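Local coordinates for glycoside Hydrolase (Bacteroides uniformis, PDB 5T9X), which probably hydrolyses agarose or related galactans as a family 16 glycoside hydrolase of a gut symbiont's agarose pathway, at residues H252-L264 / V268-I282. Sequence-based numbering, arbitrary orientation.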
ATOM      1  N   HIS A 252       9.633   4.846  -7.520  1.00 23.86           N
ATOM      2  CA  HIS A 252       8.683   4.788  -8.649  1.00 23.86           C
ATOM      3  C   HIS A 252       7.369   5.413  -8.223  1.00 21.88           C
ATOM      4  O   HIS A 252       6.992   5.333  -7.050  1.00 21.74           O
ATOM      5  CB  HIS A 252       8.456   3.348  -9.113  1.00 24.17           C
ATOM      6  CG  HIS A 252       9.636   2.751  -9.780  1.00 26.38           C
ATOM      7  ND1 HIS A 252       9.867   2.876 -11.134  1.00 28.46           N
ATOM      8  CD2 HIS A 252      10.672   2.032  -9.284  1.00 28.34           C
ATOM      9  CE1 HIS A 252      10.985   2.250 -11.453  1.00 27.76           C
ATOM     10  NE2 HIS A 252      11.493   1.729 -10.348  1.00 29.85           N
ATOM     11  N   ARG A 253       6.709   6.060  -9.176  1.00 20.36           N
ATOM     12  CA  ARG A 253       5.351   6.505  -9.009  1.00 20.03           C
ATOM     13  C   ARG A 253       4.394   5.348  -9.306  1.00 19.50           C
ATOM     14  O   ARG A 253       4.457   4.747 -10.370  1.00 19.45           O
ATOM     15  CB  ARG A 253       5.037   7.631  -9.978  1.00 21.66           C
ATOM     16  CG  ARG A 253       5.653   8.993  -9.671  1.00 22.22           C
ATOM     17  CD  ARG A 253       5.353   9.900 -10.860  1.00 22.24           C
ATOM     18  NE  ARG A 253       6.212   9.539 -11.974  1.00 21.61           N
ATOM     19  CZ  ARG A 253       5.974   9.750 -13.265  1.00 20.92           C
ATOM     20  NH1 ARG A 253       4.857  10.302 -13.693  1.00 20.19           N
ATOM     21  NH2 ARG A 253       6.898   9.378 -14.142  1.00 21.30           N
ATOM     22  N   VAL A 254       3.510   5.046  -8.366  1.00 19.48           N
ATOM     23  CA  VAL A 254       2.353   4.202  -8.608  1.00 19.26           C
ATOM     24  C   VAL A 254       1.120   4.917  -8.081  1.00 18.51           C
ATOM     25  O   VAL A 254       1.082   5.319  -6.922  1.00 18.31           O
ATOM     26  CB  VAL A 254       2.443   2.861  -7.870  1.00 20.19           C
ATOM     27  CG1 VAL A 254       1.339   1.916  -8.373  1.00 20.33           C
ATOM     28  CG2 VAL A 254       3.835   2.271  -8.029  1.00 20.16           C
ATOM     29  N   GLY A 255       0.111   5.068  -8.927  1.00 19.03           N
ATOM     30  CA  GLY A 255      -1.156   5.671  -8.522  1.00 18.83           C
ATOM     31  C   GLY A 255      -2.383   4.983  -9.095  1.00 18.73           C
ATOM     32  O   GLY A 255      -2.284   4.143 -10.008  1.00 17.93           O
ATOM     33  N   VAL A 256      -3.543   5.363  -8.553  1.00 17.60           N
ATOM     34  CA  VAL A 256      -4.809   4.895  -9.054  1.00 17.79           C
ATOM     35  C   VAL A 256      -5.755   6.071  -9.242  1.00 18.25           C
ATOM     36  O   VAL A 256      -5.819   6.981  -8.408  1.00 18.61           O
ATOM     37  CB  VAL A 256      -5.437   3.772  -8.163  1.00 17.45           C
ATOM     38  CG1 VAL A 256      -5.817   4.276  -6.785  1.00 18.19           C
ATOM     39  CG2 VAL A 256      -6.646   3.181  -8.836  1.00 17.13           C
ATOM     40  N   TYR A 257      -6.453   6.048 -10.372  1.00 18.39           N
ATOM     41  CA  TYR A 257      -7.590   6.884 -10.590  1.00 18.56           C
ATOM     42  C   TYR A 257      -8.828   6.052 -10.249  1.00 18.33           C
ATOM     43  O   TYR A 257      -9.224   5.151 -10.994  1.00 16.79           O
ATOM     44  CB  TYR A 257      -7.623   7.376 -12.035  1.00 19.42           C
ATOM     45  CG  TYR A 257      -8.703   8.387 -12.379  1.00 18.87           C
ATOM     46  CD1 TYR A 257      -9.367   9.113 -11.402  1.00 19.75           C
ATOM     47  CD2 TYR A 257      -9.003   8.658 -13.691  1.00 19.85           C
ATOM     48  CE1 TYR A 257     -10.343  10.035 -11.731  1.00 20.61           C
ATOM     49  CE2 TYR A 257      -9.983   9.588 -14.031  1.00 21.11           C
ATOM     50  CZ  TYR A 257     -10.639  10.271 -13.040  1.00 21.37           C
ATOM     51  OH  TYR A 257     -11.613  11.199 -13.323  1.00 27.50           O
ATOM     52  N   TRP A 258      -9.365   6.342  -9.071  1.00 17.73           N
ATOM     53  CA  TRP A 258     -10.634   5.835  -8.633  1.00 17.69           C
ATOM     54  C   TRP A 258     -11.663   6.774  -9.221  1.00 19.49           C
ATOM     55  O   TRP A 258     -11.989   7.809  -8.638  1.00 19.50           O
ATOM     56  CB  TRP A 258     -10.674   5.848  -7.095  1.00 17.01           C
ATOM     57  CG  TRP A 258     -11.914   5.346  -6.484  1.00 16.29           C
ATOM     58  CD1 TRP A 258     -12.942   4.688  -7.100  1.00 16.38           C
ATOM     59  CD2 TRP A 258     -12.250   5.405  -5.112  1.00 16.01           C
ATOM     60  NE1 TRP A 258     -13.912   4.385  -6.193  1.00 16.88           N
ATOM     61  CE2 TRP A 258     -13.505   4.798  -4.960  1.00 16.07           C
ATOM     62  CE3 TRP A 258     -11.608   5.913  -3.987  1.00 16.21           C
ATOM     63  CZ2 TRP A 258     -14.136   4.714  -3.751  1.00 16.17           C
ATOM     64  CZ3 TRP A 258     -12.225   5.826  -2.780  1.00 15.94           C
ATOM     65  CH2 TRP A 258     -13.475   5.233  -2.662  1.00 16.48           C
ATOM     66  N   LYS A 259     -12.197   6.403 -10.368  1.00 21.46           N
ATOM     67  CA  LYS A 259     -13.011   7.314 -11.148  1.00 24.80           C
ATOM     68  C   LYS A 259     -14.495   7.298 -10.730  1.00 24.55           C
ATOM     69  O   LYS A 259     -15.125   8.334 -10.610  1.00 25.67           O
ATOM     70  CB  LYS A 259     -12.819   6.975 -12.631  1.00 28.25           C
ATOM     71  CG  LYS A 259     -13.588   7.855 -13.565  1.00 32.30           C
ATOM     72  CD  LYS A 259     -13.188   7.605 -15.010  1.00 37.17           C
ATOM     73  CE  LYS A 259     -14.199   8.325 -15.904  1.00 41.11           C
ATOM     74  NZ  LYS A 259     -13.771   8.304 -17.321  1.00 45.50           N
ATOM     75  N   ASP A 260     -15.056   6.116 -10.561  1.00 25.27           N
ATOM     76  CA  ASP A 260     -16.417   5.943 -10.062  1.00 25.59           C
ATOM     77  C   ASP A 260     -16.491   4.540  -9.427  1.00 24.70           C
ATOM     78  O   ASP A 260     -15.479   3.858  -9.381  1.00 25.43           O
ATOM     79  CB  ASP A 260     -17.428   6.212 -11.181  1.00 26.13           C
ATOM     80  CG  ASP A 260     -17.337   5.225 -12.298  1.00 29.54           C
ATOM     81  OD1 ASP A 260     -17.303   4.008 -12.034  1.00 30.38           O
ATOM     82  OD2 ASP A 260     -17.325   5.663 -13.470  1.00 34.47           O
ATOM     83  N   PRO A 261     -17.661   4.102  -8.927  1.00 24.82           N
ATOM     84  CA  PRO A 261     -17.632   2.794  -8.236  1.00 24.42           C
ATOM     85  C   PRO A 261     -17.360   1.547  -9.079  1.00 23.42           C
ATOM     86  O   PRO A 261     -17.136   0.485  -8.502  1.00 22.33           O
ATOM     87  CB  PRO A 261     -19.023   2.706  -7.589  1.00 24.88           C
ATOM     88  CG  PRO A 261     -19.482   4.127  -7.477  1.00 25.19           C
ATOM     89  CD  PRO A 261     -18.962   4.774  -8.731  1.00 25.04           C
ATOM     90  N   PHE A 262     -17.370   1.677 -10.405  1.00 22.79           N
ATOM     91  CA  PHE A 262     -17.027   0.594 -11.310  1.00 22.69           C
ATOM     92  C   PHE A 262     -15.843   0.889 -12.231  1.00 22.46           C
ATOM     93  O   PHE A 262     -15.698   0.230 -13.241  1.00 21.91           O
ATOM     94  CB  PHE A 262     -18.283   0.203 -12.100  1.00 24.09           C
ATOM     95  CG  PHE A 262     -19.368  -0.344 -11.222  1.00 26.28           C
ATOM     96  CD1 PHE A 262     -19.288  -1.632 -10.737  1.00 27.28           C
ATOM     97  CD2 PHE A 262     -20.422   0.465 -10.795  1.00 30.32           C
ATOM     98  CE1 PHE A 262     -20.247  -2.138  -9.873  1.00 30.11           C
ATOM     99  CE2 PHE A 262     -21.391  -0.027  -9.935  1.00 30.31           C
ATOM    100  CZ  PHE A 262     -21.302  -1.336  -9.478  1.00 31.36           C
ATOM    101  N   ASN A 263     -14.980   1.849 -11.877  1.00 22.43           N
ATOM    102  CA  ASN A 263     -13.818   2.174 -12.691  1.00 22.68           C
ATOM    103  C   ASN A 263     -12.604   2.588 -11.876  1.00 21.06           C
ATOM    104  O   ASN A 263     -12.612   3.623 -11.221  1.00 19.34           O
ATOM    105  CB  ASN A 263     -14.146   3.256 -13.711  1.00 25.59           C
ATOM    106  CG  ASN A 263     -14.980   2.723 -14.879  1.00 30.05           C
ATOM    107  OD1 ASN A 263     -14.474   2.021 -15.772  1.00 31.44           O
ATOM    108  ND2 ASN A 263     -16.287   3.023 -14.853  1.00 31.97           N
ATOM    109  N   LEU A 264     -11.591   1.729 -11.925  1.00 19.93           N
ATOM    110  CA  LEU A 264     -10.232   2.030 -11.494  1.00 21.09           C
ATOM    111  C   LEU A 264      -9.283   1.983 -12.681  1.00 21.14           C
ATOM    112  O   LEU A 264      -9.476   1.185 -13.592  1.00 22.56           O
ATOM    113  CB  LEU A 264      -9.737   1.011 -10.461  1.00 19.77           C
ATOM    114  CG  LEU A 264     -10.693   0.791  -9.312  1.00 19.84           C
ATOM    115  CD1 LEU A 264     -10.277  -0.414  -8.472  1.00 19.63           C
ATOM    116  CD2 LEU A 264     -10.809   2.049  -8.476  1.00 19.95           C
ATOM    117  N   VAL A 268       1.678   3.475 -13.521  1.00 20.64           N
ATOM    118  CA  VAL A 268       3.038   3.225 -13.031  1.00 20.65           C
ATOM    119  C   VAL A 268       3.966   4.115 -13.845  1.00 21.55           C
ATOM    120  O   VAL A 268       3.962   4.073 -15.095  1.00 20.52           O
ATOM    121  CB  VAL A 268       3.430   1.757 -13.155  1.00 20.30           C
ATOM    122  CG1 VAL A 268       4.883   1.546 -12.768  1.00 20.66           C
ATOM    123  CG2 VAL A 268       2.529   0.921 -12.267  1.00 20.44           C
ATOM    124  N   ASP A 269       4.702   4.963 -13.122  1.00 22.20           N
ATOM    125  CA  ASP A 269       5.559   5.988 -13.708  1.00 23.05           C
ATOM    126  C   ASP A 269       4.843   6.740 -14.838  1.00 22.74           C
ATOM    127  O   ASP A 269       5.379   6.885 -15.911  1.00 23.30           O
ATOM    128  CB  ASP A 269       6.894   5.375 -14.154  1.00 23.05           C
ATOM    129  CG  ASP A 269       7.743   4.836 -12.965  1.00 26.77           C
ATOM    130  OD1 ASP A 269       7.793   5.450 -11.846  1.00 26.47           O
ATOM    131  OD2 ASP A 269       8.406   3.777 -13.155  1.00 29.89           O
ATOM    132  N   GLY A 270       3.615   7.195 -14.578  1.00 23.10           N
ATOM    133  CA  GLY A 270       2.853   8.021 -15.508  1.00 23.19           C
ATOM    134  C   GLY A 270       2.170   7.306 -16.672  1.00 25.18           C
ATOM    135  O   GLY A 270       1.509   7.947 -17.479  1.00 22.38           O
ATOM    136  N   LYS A 271       2.314   5.985 -16.758  1.00 29.34           N
ATOM    137  CA  LYS A 271       1.765   5.218 -17.857  1.00 32.59           C
ATOM    138  C   LYS A 271       0.587   4.407 -17.310  1.00 31.70           C
ATOM    139  O   LYS A 271       0.663   3.814 -16.226  1.00 30.11           O
ATOM    140  CB  LYS A 271       2.830   4.305 -18.446  1.00 37.97           C
ATOM    141  CG  LYS A 271       2.503   3.830 -19.854  1.00 51.08           C
ATOM    142  CD  LYS A 271       2.827   2.341 -20.107  1.00 58.49           C
ATOM    143  CE  LYS A 271       2.268   1.854 -21.452  1.00 61.74           C
ATOM    144  NZ  LYS A 271       1.983   0.389 -21.449  1.00 63.81           N
ATOM    145  N   MET A 272      -0.503   4.393 -18.058  1.00 29.74           N
ATOM    146  CA  MET A 272      -1.673   3.634 -17.670  1.00 30.56           C
ATOM    147  C   MET A 272      -1.423   2.154 -18.009  1.00 29.03           C
ATOM    148  O   MET A 272      -1.334   1.804 -19.183  1.00 28.56           O
ATOM    149  CB  MET A 272      -2.891   4.262 -18.344  1.00 33.56           C
ATOM    150  CG  MET A 272      -4.097   3.425 -18.677  1.00 39.56           C
ATOM    151  SD  MET A 272      -4.816   2.314 -17.453  1.00 44.58           S
ATOM    152  CE  MET A 272      -5.175   1.015 -18.652  1.00 44.38           C
ATOM    153  N   VAL A 273      -1.277   1.310 -16.977  1.00 26.31           N
ATOM    154  CA  VAL A 273      -0.886  -0.109 -17.167  1.00 25.73           C
ATOM    155  C   VAL A 273      -1.966  -1.130 -16.836  1.00 26.35           C
ATOM    156  O   VAL A 273      -1.758  -2.297 -17.074  1.00 26.48           O
ATOM    157  CB  VAL A 273       0.368  -0.543 -16.338  1.00 25.18           C
ATOM    158  CG1 VAL A 273       1.605   0.256 -16.729  1.00 25.23           C
ATOM    159  CG2 VAL A 273       0.112  -0.469 -14.837  1.00 24.69           C
ATOM    160  N   ARG A 274      -3.065  -0.720 -16.211  1.00 28.43           N
ATOM    161  CA  ARG A 274      -4.159  -1.627 -15.911  1.00 26.87           C
ATOM    162  C   ARG A 274      -5.471  -0.910 -15.656  1.00 27.74           C
ATOM    163  O   ARG A 274      -5.574  -0.089 -14.733  1.00 28.29           O
ATOM    164  CB  ARG A 274      -3.847  -2.477 -14.690  1.00 26.70           C
ATOM    165  CG  ARG A 274      -4.961  -3.481 -14.399  1.00 26.74           C
ATOM    166  CD  ARG A 274      -4.463  -4.523 -13.443  1.00 28.77           C
ATOM    167  NE  ARG A 274      -5.507  -5.383 -12.899  1.00 29.81           N
ATOM    168  CZ  ARG A 274      -6.095  -6.389 -13.539  1.00 29.06           C
ATOM    169  NH1 ARG A 274      -5.765  -6.693 -14.800  1.00 27.18           N
ATOM    170  NH2 ARG A 274      -7.023  -7.098 -12.893  1.00 29.74           N
ATOM    171  N   ARG A 275      -6.485  -1.285 -16.426  1.00 27.13           N
ATOM    172  CA  ARG A 275      -7.820  -0.734 -16.281  1.00 28.11           C
ATOM    173  C   ARG A 275      -8.731  -1.796 -15.703  1.00 26.22           C
ATOM    174  O   ARG A 275      -8.823  -2.900 -16.259  1.00 27.06           O
ATOM    175  CB  ARG A 275      -8.341  -0.277 -17.650  1.00 29.51           C
ATOM    176  CG  ARG A 275      -9.844   0.015 -17.701  1.00 32.55           C
ATOM    177  CD  ARG A 275     -10.213   1.102 -18.711  1.00 34.90           C
ATOM    178  NE  ARG A 275      -9.409   0.935 -19.924  1.00 37.73           N
ATOM    179  CZ  ARG A 275      -8.560   1.828 -20.430  1.00 38.33           C
ATOM    180  NH1 ARG A 275      -8.395   3.048 -19.893  1.00 39.20           N
ATOM    181  NH2 ARG A 275      -7.877   1.487 -21.511  1.00 39.38           N
ATOM    182  N   VAL A 276      -9.437  -1.452 -14.630  1.00 24.01           N
ATOM    183  CA  VAL A 276     -10.402  -2.363 -14.010  1.00 23.63           C
ATOM    184  C   VAL A 276     -11.798  -1.712 -14.083  1.00 23.34           C
ATOM    185  O   VAL A 276     -12.126  -0.777 -13.340  1.00 20.96           O
ATOM    186  CB  VAL A 276      -9.951  -2.696 -12.584  1.00 24.44           C
ATOM    187  CG1 VAL A 276     -11.005  -3.484 -11.832  1.00 25.22           C
ATOM    188  CG2 VAL A 276      -8.626  -3.458 -12.608  1.00 24.72           C
ATOM    189  N   SER A 277     -12.602  -2.209 -15.016  1.00 24.46           N
ATOM    190  CA  SER A 277     -13.859  -1.562 -15.420  1.00 26.41           C
ATOM    191  C   SER A 277     -15.025  -2.555 -15.563  1.00 25.58           C
ATOM    192  O   SER A 277     -14.914  -3.567 -16.281  1.00 24.46           O
ATOM    193  CB  SER A 277     -13.642  -0.875 -16.771  1.00 28.26           C
ATOM    194  OG  SER A 277     -14.774  -0.114 -17.136  1.00 29.99           O
ATOM    195  N   GLY A 278     -16.131  -2.259 -14.885  1.00 25.32           N
ATOM    196  CA  GLY A 278     -17.345  -3.038 -15.003  1.00 25.47           C
ATOM    197  C   GLY A 278     -17.534  -4.025 -13.873  1.00 27.07           C
ATOM    198  O   GLY A 278     -16.568  -4.516 -13.272  1.00 25.61           O
ATOM    199  N   LYS A 279     -18.808  -4.303 -13.623  1.00 30.69           N
ATOM    200  CA  LYS A 279     -19.300  -5.155 -12.546  1.00 34.27           C
ATOM    201  C   LYS A 279     -18.631  -6.532 -12.530  1.00 29.70           C
ATOM    202  O   LYS A 279     -18.311  -7.058 -11.495  1.00 26.08           O
ATOM    203  CB  LYS A 279     -20.819  -5.335 -12.718  1.00 41.60           C
ATOM    204  CG  LYS A 279     -21.514  -5.946 -11.517  1.00 54.17           C
ATOM    205  CD  LYS A 279     -22.821  -6.651 -11.892  1.00 62.68           C
ATOM    206  CE  LYS A 279     -23.568  -7.124 -10.641  1.00 65.60           C
ATOM    207  NZ  LYS A 279     -22.848  -8.207  -9.902  1.00 66.19           N
ATOM    208  N   ASN A 280     -18.414  -7.102 -13.695  1.00 29.52           N
ATOM    209  CA  ASN A 280     -17.848  -8.433 -13.785  1.00 30.83           C
ATOM    210  C   ASN A 280     -16.448  -8.574 -13.163  1.00 29.37           C
ATOM    211  O   ASN A 280     -16.067  -9.660 -12.711  1.00 30.14           O
ATOM    212  CB  ASN A 280     -17.829  -8.906 -15.234  1.00 33.38           C
ATOM    213  CG  ASN A 280     -17.675 -10.413 -15.342  1.00 36.98           C
ATOM    214  OD1 ASN A 280     -16.730 -10.909 -15.958  1.00 43.04           O
ATOM    215  ND2 ASN A 280     -18.598 -11.149 -14.732  1.00 36.68           N
ATOM    216  N   ILE A 281     -15.687  -7.493 -13.130  1.00 26.95           N
ATOM    217  CA  ILE A 281     -14.367  -7.531 -12.523  1.00 25.52           C
ATOM    218  C   ILE A 281     -14.295  -6.752 -11.199  1.00 24.87           C
ATOM    219  O   ILE A 281     -13.440  -7.062 -10.345  1.00 24.55           O
ATOM    220  CB  ILE A 281     -13.280  -7.127 -13.545  1.00 25.08           C
ATOM    221  CG1 ILE A 281     -11.878  -7.401 -12.972  1.00 25.93           C
ATOM    222  CG2 ILE A 281     -13.431  -5.678 -13.958  1.00 25.81           C
ATOM    223  CD1 ILE A 281     -10.765  -7.410 -13.995  1.00 26.20           C
ATOM    224  N   ILE A 282     -15.176  -5.767 -11.006  1.00 22.04           N
ATOM    225  CA  ILE A 282     -15.225  -5.051  -9.739  1.00 21.34           C
ATOM    226  C   ILE A 282     -15.868  -5.863  -8.598  1.00 20.56           C
ATOM    227  O   ILE A 282     -15.362  -5.891  -7.478  1.00 18.66           O
ATOM    228  CB  ILE A 282     -15.988  -3.715  -9.895  1.00 21.30           C
ATOM    229  CG1 ILE A 282     -15.215  -2.779 -10.823  1.00 21.61           C
ATOM    230  CG2 ILE A 282     -16.217  -3.021  -8.534  1.00 21.50           C
ATOM    231  CD1 ILE A 282     -13.971  -2.147 -10.237  1.00 21.20           C
TER
HETATM  232  O   HOH W   1       8.580   7.887 -11.957  1.00 21.78           O
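The carboxylate of Asp269 reaches back from the type I' turn Val268-Lys271 to the start of strand 252-260. Its OD2 accepts a hydrogen bond from His252 ND1 on its syn lone pair, 2.7 Å away and in the plane of the imidazole, while OD1 accepts from Arg253 N almost head-on along the C-O bond (2.9 Å). OD1 also accepts from a water that Arg253 NE donates to. With CG beside its own backbone N (chi1 -65°), Asp269 turns its acid group back to the strand, although its CB points away. Nearby, the Arg253 guanidinium lays one face over the Asp269-Gly270 peptide, its chain bent at chi3 (-75°).

Backbone bonds fix the pairing at each end: Asp269 N to Arg253 O, a reciprocal pair between Leu264 and Val276, and Gly278 N to Phe262 O at 3.0 Å. Beside this ladder, Ser277 OG donates to Asn263 OD1 at 2.6 Å, while Asn263 ND2 binds both oxygens of Asp260, whose OD1 closes an Asx turn on Phe262 N. Replacing Asn263 with an alanine removes the amide, which is likely to leave the Ser277 hydroxyl without this acceptor and Asp260 without the two ND2 bonds.

Apolar contacts lie at both ends: Val254 CG1 and Val268 CG2 run side by side at 4.2 Å, and Ile282 sets CB against Phe262 CD1 at 4.0 Å.

The segments belong to three successive antiparallel strands at an edge of one sheet of the beta-sandwich (jelly roll) expected of family 16: 263-268 pairs with both 252-260 and 271-277, and strand 162-169 flanks 252-260 on its other edge. Helix 279-282, with Gly278 at its N-cap position, follows the hairpin and bonds to Tyr230 and His219 of strands 227-239 and 215-224.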